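Local atomic coordinates of ribonucleoside-diphosphate reductase (Pseudomonas aeruginosa, PDB entry 5IM3), a protein that binds dATP as an allosteric nucleotide and probably catalyses the reduction of ribonucleoside diphosphates to deoxyribonucleotides, the precursors of DNA synthesis. Residues Gly163-Asn166 with Thr167-Ser170; Asp667-Leu671 with Gln672-Tyr676; Gly715-Ser719 with Gln720-Pro724. All coordinates share one frame; numbering follows the deposited sequence.

In the fold
The three contacts are local and follow one another along the chain. Contact 1 is a stretch of helix 162-173 in the second ATP cone. Contacts 2 and 3 both fall in the barrel domain. Contact 2 spans the C-terminal part of helix 665-672 and the loop after it. Contact 3 is the loop before helix 724-735 and that helix's first residue. Helix 679-707 lies between them in sequence and touches side chains of both. The centres of contacts 1 and 2 are about 37 Å apart, those of 2 and 3 about 34 Å, and those of 1 and 3 about 60 Å. Nearest atoms are about 23, 19 and 47 Å apart in the same order, so these are independent local packings in two domains.

Contact 1. Residues Gly163-Asn166 with Thr167-Ser170; sequences GRLN and TIIS
Gly163 O accepts two bonds from Thr167, one residue gripping it through both side chain and backbone. The hydroxyl Thr167 OG1 gives the shorter one, 2.9 Å to Gly163 O. Its approach is tilted 32° from the carbonyl plane. The backbone bond from Thr167 N to the same oxygen is weak. OG1 lies beside its own backbone N (chi1 -55°), which turns the hydroxyl back onto the preceding turn. One residue on, Arg164 O receives a sounder bond from Ile168 N at 3.2 Å, and Asn166 O takes Ser170 N. The extended Arg164 chain slants across Ile168. Arg164 NH1 comes within 3.8 Å of Ile168 CG2, while the charge is paired with Asp229 in a salt bridge. On the apolar side, Leu165 CD1 meets Ile169 CG2 at 4.2 Å and reaches the CD1 of Ile168 more loosely. Ile169 CG2 also sits 3.2 Å from Leu165 O, a close packing contact against the backbone. Asn166 ND2 turns back to bond Met162 O. These are i to i+3 and i to i+4 contacts along helix 162-173 of the second ATP cone. Leu165, Ile168 and Ile169 together face Leu205 of helix 198-210.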
loop_
_atom_site.group_PDB
_atom_site.type_symbol
_atom_site.label_atom_id
_atom_site.label_comp_id
_atom_site.label_asym_id
_atom_site.label_seq_id
_atom_site.Cartn_x
_atom_site.Cartn_y
_atom_site.Cartn_z
ATOM N N GLY A 163 5.411 -51.999 -47.386
ATOM C CA GLY A 163 4.262 -52.820 -47.037
ATOM C C GLY A 163 4.009 -52.852 -45.541
ATOM O O GLY A 163 2.871 -52.695 -45.087
ATOM N N ARG A 164 5.067 -53.055 -44.753
ATOM C CA ARG A 164 4.908 -53.077 -43.303
ATOM C C ARG A 164 4.575 -51.695 -42.759
ATOM O O ARG A 164 3.904 -51.581 -41.727
ATOM C CB ARG A 164 6.177 -53.612 -42.640
ATOM C CG ARG A 164 6.014 -53.890 -41.151
ATOM C CD ARG A 164 7.332 -54.259 -40.490
ATOM N NE ARG A 164 7.130 -54.744 -39.126
ATOM C CZ ARG A 164 6.939 -53.961 -38.068
ATOM N NH1 ARG A 164 6.918 -52.640 -38.200
ATOM N NH2 ARG A 164 6.762 -54.501 -36.871
ATOM N N LEU A 165 5.036 -50.638 -43.432
ATOM C CA LEU A 165 4.731 -49.285 -42.981
ATOM C C LEU A 165 3.243 -48.987 -43.102
ATOM O O LEU A 165 2.661 -48.336 -42.228
ATOM C CB LEU A 165 5.550 -48.273 -43.780
ATOM C CG LEU A 165 5.251 -46.801 -43.499
ATOM C CD1 LEU A 165 5.451 -46.477 -42.026
ATOM C CD2 LEU A 165 6.124 -45.914 -44.370
ATOM N N ASN A 166 2.610 -49.452 -44.182
ATOM C CA ASN A 166 1.173 -49.260 -44.335
ATOM C C ASN A 166 0.387 -50.116 -43.350
ATOM O O ASN A 166 -0.737 -49.757 -42.980
ATOM C CB ASN A 166 0.746 -49.585 -45.768
ATOM C CG ASN A 166 1.170 -48.518 -46.759
ATOM O OD1 ASN A 166 0.411 -47.595 -47.054
ATOM N ND2 ASN A 166 2.387 -48.639 -47.278
ATOM N N THR A 167 0.956 -51.240 -42.912
ATOM C CA THR A 167 0.221 -52.144 -42.034
ATOM C C THR A 167 0.082 -51.568 -40.629
ATOM O O THR A 167 -1.001 -51.621 -40.036
ATOM C CB THR A 167 0.911 -53.506 -41.982
ATOM O OG1 THR A 167 1.065 -54.019 -43.310
ATOM C CG2 THR A 167 0.092 -54.490 -41.153
ATOM N N ILE A 168 1.167 -51.019 -40.075
ATOM C CA ILE A 168 1.121 -50.541 -38.697
ATOM C C ILE A 168 0.278 -49.275 -38.591
ATOM O O ILE A 168 -0.428 -49.069 -37.597
ATOM C CB ILE A 168 2.545 -50.323 -38.147
ATOM C CG1 ILE A 168 3.314 -49.307 -38.995
ATOM C CG2 ILE A 168 3.299 -51.647 -38.091
ATOM C CD1 ILE A 168 4.651 -48.909 -38.399
ATOM N N ILE A 169 0.328 -48.408 -39.607
ATOM C CA ILE A 169 -0.435 -47.167 -39.522
ATOM C C ILE A 169 -1.917 -47.439 -39.742
ATOM O O ILE A 169 -2.771 -46.721 -39.208
ATOM C CB ILE A 169 0.101 -46.116 -40.515
ATOM C CG1 ILE A 169 -0.249 -46.488 -41.955
ATOM C CG2 ILE A 169 1.604 -45.947 -40.365
ATOM C CD1 ILE A 169 -1.428 -45.708 -42.512
ATOM N N SER A 170 -2.252 -48.474 -40.515
ATOM C CA SER A 170 -3.655 -48.823 -40.709
ATOM C C SER A 170 -4.227 -49.477 -39.459
ATOM O O SER A 170 -5.308 -49.106 -38.988
ATOM C CB SER A 170 -3.808 -49.745 -41.918
ATOM O OG SER A 170 -5.173 -50.052 -42.145
#

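Contact 2. Residues Asp667-Leu671 with Gln672-Tyr676; sequences DALYL and QHIPY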
loop_
_atom_site.group_PDB
_atom_site.type_symbol
_atom_site.label_atom_id
_atom_site.label_comp_id
_atom_site.label_asym_id
_atom_site.label_seq_id
_atom_site.Cartn_x
_atom_site.Cartn_y
_atom_site.Cartn_z
ATOM N N ASP A 667 -15.412 -36.490 -16.150
ATOM C CA ASP A 667 -15.662 -37.038 -17.477
ATOM C C ASP A 667 -17.006 -37.755 -17.539
ATOM O O ASP A 667 -17.668 -37.738 -18.582
ATOM C CB ASP A 667 -14.529 -37.984 -17.871
ATOM C CG ASP A 667 -13.220 -37.254 -18.119
ATOM O OD1 ASP A 667 -13.182 -36.018 -17.937
ATOM O OD2 ASP A 667 -12.226 -37.916 -18.486
ATOM N N ALA A 668 -17.428 -38.381 -16.440
ATOM C CA ALA A 668 -18.752 -38.991 -16.413
ATOM C C ALA A 668 -19.845 -37.934 -16.514
ATOM O O ALA A 668 -20.893 -38.177 -17.120
ATOM C CB ALA A 668 -18.925 -39.824 -15.142
ATOM N N LEU A 669 -19.623 -36.758 -15.916
ATOM C CA LEU A 669 -20.569 -35.657 -16.069
ATOM C C LEU A 669 -20.674 -35.225 -17.527
ATOM O O LEU A 669 -21.777 -34.987 -18.034
ATOM C CB LEU A 669 -20.150 -34.471 -15.196
ATOM C CG LEU A 669 -20.256 -34.611 -13.678
ATOM C CD1 LEU A 669 -19.668 -33.382 -13.004
ATOM C CD2 LEU A 669 -21.694 -34.816 -13.236
ATOM N N TYR A 670 -19.536 -35.112 -18.216
ATOM C CA TYR A 670 -19.556 -34.749 -19.630
ATOM C C TYR A 670 -20.451 -35.690 -20.424
ATOM O O TYR A 670 -21.268 -35.250 -21.241
ATOM C CB TYR A 670 -18.136 -34.769 -20.203
ATOM C CG TYR A 670 -17.197 -33.705 -19.669
ATOM C CD1 TYR A 670 -17.673 -32.477 -19.221
ATOM C CD2 TYR A 670 -15.826 -33.928 -19.626
ATOM C CE1 TYR A 670 -16.810 -31.506 -18.741
ATOM C CE2 TYR A 670 -14.957 -32.967 -19.146
ATOM C CZ TYR A 670 -15.453 -31.757 -18.707
ATOM O OH TYR A 670 -14.589 -30.797 -18.232
ATOM N N LEU A 671 -20.305 -36.999 -20.201
ATOM C CA LEU A 671 -21.073 -37.972 -20.972
ATOM C C LEU A 671 -22.570 -37.842 -20.744
ATOM O O LEU A 671 -23.354 -38.276 -21.592
ATOM C CB LEU A 671 -20.618 -39.390 -20.626
ATOM C CG LEU A 671 -19.197 -39.756 -21.056
ATOM C CD1 LEU A 671 -18.848 -41.169 -20.615
ATOM C CD2 LEU A 671 -19.036 -39.615 -22.566
ATOM N N GLN A 672 -22.982 -37.266 -19.619
ATOM C CA GLN A 672 -24.383 -36.985 -19.353
ATOM C C GLN A 672 -24.752 -35.541 -19.669
ATOM O O GLN A 672 -25.918 -35.164 -19.527
ATOM C CB GLN A 672 -24.707 -37.303 -17.889
ATOM C CG GLN A 672 -24.337 -38.724 -17.474
ATOM C CD GLN A 672 -24.510 -38.964 -15.990
ATOM O OE1 GLN A 672 -25.609 -39.258 -15.523
ATOM N NE2 GLN A 672 -23.420 -38.838 -15.237
ATOM N N HIS A 673 -23.784 -34.733 -20.109
ATOM C CA HIS A 673 -24.001 -33.314 -20.390
ATOM C C HIS A 673 -24.526 -32.585 -19.158
ATOM O O HIS A 673 -25.385 -31.704 -19.250
ATOM C CB HIS A 673 -24.941 -33.126 -21.581
ATOM C CG HIS A 673 -24.398 -33.674 -22.864
ATOM N ND1 HIS A 673 -24.590 -34.981 -23.254
ATOM C CD2 HIS A 673 -23.657 -33.095 -23.838
ATOM C CE1 HIS A 673 -23.998 -35.182 -24.418
ATOM N NE2 HIS A 673 -23.423 -34.053 -24.794
ATOM N N ILE A 674 -24.004 -32.956 -17.996
ATOM C CA ILE A 674 -24.345 -32.312 -16.731
ATOM C C ILE A 674 -23.207 -31.361 -16.373
ATOM O O ILE A 674 -22.060 -31.816 -16.239
ATOM C CB ILE A 674 -24.563 -33.336 -15.607
ATOM C CG1 ILE A 674 -25.682 -34.315 -15.973
ATOM C CG2 ILE A 674 -24.888 -32.614 -14.300
ATOM C CD1 ILE A 674 -25.888 -35.413 -14.938
ATOM N N PRO A 675 -23.462 -30.062 -16.215
ATOM C CA PRO A 675 -22.412 -29.179 -15.699
ATOM C C PRO A 675 -22.180 -29.441 -14.222
ATOM O O PRO A 675 -23.112 -29.747 -13.474
ATOM C CB PRO A 675 -22.973 -27.772 -15.944
ATOM C CG PRO A 675 -24.448 -27.955 -15.976
ATOM C CD PRO A 675 -24.687 -29.318 -16.563
ATOM N N TYR A 676 -20.918 -29.332 -13.804
ATOM C CA TYR A 676 -20.603 -29.610 -12.410
ATOM C C TYR A 676 -21.350 -28.666 -11.479
ATOM O O TYR A 676 -21.732 -29.059 -10.372
ATOM C CB TYR A 676 -19.092 -29.516 -12.180
ATOM C CG TYR A 676 -18.568 -30.487 -11.137
ATOM C CD1 TYR A 676 -19.374 -30.925 -10.094
ATOM C CD2 TYR A 676 -17.267 -30.970 -11.202
ATOM C CE1 TYR A 676 -18.900 -31.813 -9.145
ATOM C CE2 TYR A 676 -16.782 -31.858 -10.256
ATOM C CZ TYR A 676 -17.604 -32.275 -9.230
ATOM O OH TYR A 676 -17.139 -33.156 -8.283
#
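Leu669 lays its CD1 methyl over one face of the Tyr676 ring. Leu669 CD1 is 3.8 Å from the centroid of the Tyr676 ring and 18° off the ring normal, a CH-pi contact. It is displaced toward the rim, and the ring atom nearest Leu669 CD1 is Tyr676 CG at 3.6 Å. Leu669 CD2 packs 4.0 Å from Ile674 CB. With CG beside the backbone N (chi1 -69°), the two methyls go to different partners, CD1 to Tyr676 and CD2 to Ile674. The side chain crosses both at about a right angle. The ring is tethered at its far end, where Tyr676 OH bonds Ile785 O.

The chain turns here through a Schellman motif that closes helix 665-672. His673 has positive phi (57°). Ile674 N reaches back to Leu669 O at 3.0 Å in a nearly straight bond. His673 N bonds Tyr670 O at 2.8 Å.

Gln672 adds a side-chain bond to the last turn. Its chain is extended beyond CG, and Gln672 NE2 donates to Ala668 O at 3.2 Å. That oxygen lies in the amide plane of Gln672, but the donor stands well above the carbonyl plane. The same oxygen takes a weak second bond from Gln672 N. The His673 ring places one face over Tyr670 O, while its NE2 bonds Asp812. Leu669 and Ile674 also rest on Ala681 of helix 679-707.

Contact 3. Residues Gly715-Ser719 with Gln720-Pro724; sequences GSLWS and QGILP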
loop_
_atom_site.group_PDB
_atom_site.type_symbol
_atom_site.label_atom_id
_atom_site.label_comp_id
_atom_site.label_asym_id
_atom_site.label_seq_id
_atom_site.Cartn_x
_atom_site.Cartn_y
_atom_site.Cartn_z
ATOM N N GLY A 715 -19.176 -56.018 17.481
ATOM C CA GLY A 715 -19.213 -54.737 18.153
ATOM C C GLY A 715 -19.142 -53.547 17.220
ATOM O O GLY A 715 -19.508 -52.434 17.625
ATOM N N SER A 716 -18.679 -53.745 15.989
ATOM C CA SER A 716 -18.597 -52.659 15.025
ATOM C C SER A 716 -19.988 -52.118 14.707
ATOM O O SER A 716 -21.011 -52.744 15.000
ATOM C CB SER A 716 -17.928 -53.142 13.739
ATOM O OG SER A 716 -18.660 -54.215 13.164
ATOM N N LEU A 717 -20.019 -50.931 14.095
ATOM C CA LEU A 717 -21.289 -50.394 13.617
ATOM C C LEU A 717 -21.973 -51.377 12.680
ATOM O O LEU A 717 -23.203 -51.501 12.688
ATOM C CB LEU A 717 -21.074 -49.053 12.912
ATOM C CG LEU A 717 -20.638 -47.864 13.776
ATOM C CD1 LEU A 717 -20.532 -46.616 12.913
ATOM C CD2 LEU A 717 -21.599 -47.624 14.927
ATOM N N TRP A 718 -21.191 -52.097 11.875
ATOM C CA TRP A 718 -21.775 -53.096 10.987
ATOM C C TRP A 718 -22.546 -54.144 11.781
ATOM O O TRP A 718 -23.616 -54.592 11.353
ATOM C CB TRP A 718 -20.683 -53.763 10.153
ATOM C CG TRP A 718 -19.740 -52.819 9.472
ATOM C CD1 TRP A 718 -18.430 -52.606 9.789
ATOM C CD2 TRP A 718 -20.021 -51.975 8.345
ATOM N NE1 TRP A 718 -17.878 -51.689 8.930
ATOM C CE2 TRP A 718 -18.834 -51.282 8.037
ATOM C CE3 TRP A 718 -21.161 -51.740 7.567
ATOM C CZ2 TRP A 718 -18.754 -50.365 6.989
ATOM C CZ3 TRP A 718 -21.078 -50.828 6.526
ATOM C CH2 TRP A 718 -19.882 -50.153 6.247
ATOM N N SER A 719 -22.014 -54.549 12.937
ATOM C CA SER A 719 -22.720 -55.502 13.790
ATOM C C SER A 719 -24.034 -54.927 14.293
ATOM O O SER A 719 -24.997 -55.671 14.506
ATOM C CB SER A 719 -21.845 -55.899 14.983
ATOM O OG SER A 719 -20.615 -56.462 14.566
ATOM N N GLN A 720 -24.088 -53.616 14.499
ATOM C CA GLN A 720 -25.271 -52.952 15.021
ATOM C C GLN A 720 -26.248 -52.545 13.930
ATOM O O GLN A 720 -27.260 -51.906 14.232
ATOM C CB GLN A 720 -24.864 -51.714 15.822
ATOM C CG GLN A 720 -23.818 -51.975 16.884
ATOM C CD GLN A 720 -23.320 -50.693 17.515
ATOM O OE1 GLN A 720 -24.089 -49.756 17.733
ATOM N NE2 GLN A 720 -22.024 -50.634 17.796
ATOM N N GLY A 721 -25.970 -52.889 12.676
ATOM C CA GLY A 721 -26.832 -52.475 11.588
ATOM C C GLY A 721 -26.825 -50.985 11.339
ATOM O O GLY A 721 -27.815 -50.442 10.839
ATOM N N ILE A 722 -25.736 -50.304 11.681
ATOM C CA ILE A 722 -25.602 -48.868 11.474
ATOM C C ILE A 722 -24.679 -48.683 10.276
ATOM O O ILE A 722 -23.454 -48.771 10.397
ATOM C CB ILE A 722 -25.069 -48.157 12.720
ATOM C CG1 ILE A 722 -26.005 -48.408 13.904
ATOM C CG2 ILE A 722 -24.931 -46.659 12.457
ATOM C CD1 ILE A 722 -25.493 -47.861 15.224
ATOM N N LEU A 723 -25.275 -48.437 9.111
ATOM C CA LEU A 723 -24.544 -48.222 7.872
ATOM C C LEU A 723 -24.145 -46.756 7.777
ATOM O O LEU A 723 -24.525 -45.958 8.643
ATOM C CB LEU A 723 -25.401 -48.635 6.672
ATOM C CG LEU A 723 -26.070 -50.004 6.794
ATOM C CD1 LEU A 723 -26.858 -50.339 5.540
ATOM C CD2 LEU A 723 -25.044 -51.080 7.074
ATOM N N PRO A 724 -23.369 -46.359 6.761
ATOM C CA PRO A 724 -23.010 -44.934 6.647
ATOM C C PRO A 724 -24.211 -44.006 6.618
ATOM O O PRO A 724 -24.179 -42.943 7.249
ATOM C CB PRO A 724 -22.211 -44.890 5.337
ATOM C CG PRO A 724 -21.576 -46.225 5.260
ATOM C CD PRO A 724 -22.591 -47.191 5.827
#
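Leu717 and Ile722 touch across a tight bend that contains a type I beta turn from Trp718 to Gly721. Leu717 CD2 meets Ile722 CD1 at 3.9 Å, the two side chains slanting past each other. Ile722 N also bonds Leu717 O at 3.0 Å, nearly straight. Gly721 N closes the turn on Trp718 O at 3.2 Å. Gly721, the last residue of the turn, has positive phi (67°).

Gln720 N bonds Ser716 O. Gln720 CG lies beside its backbone N (chi1 -52°), and the extended chain brings Gln720 NE2 to Gly715 O at 3.1 Å. The bond is flat with the Gln720 amide but leaves the Gly715 carbonyl plane by 39°.

On the Trp718 side, Leu723 CD2 sits at the indole edge, near its plane, 4.0 Å from Trp718 CE3. Pro724 CD adds a contact of similar length at Trp718 CZ3.

Further out, the indole is held by NE1 bonding Ser764 O, and Ile697 of helix 679-707 packs on both Trp718 and Pro724. Ser716 OG and Ser719 OG both bond Phe713 O, tying the start of the bend to the preceding chain. Leu723 is the N-cap of helix 724-735, and its own N bonds Asp726 OD2.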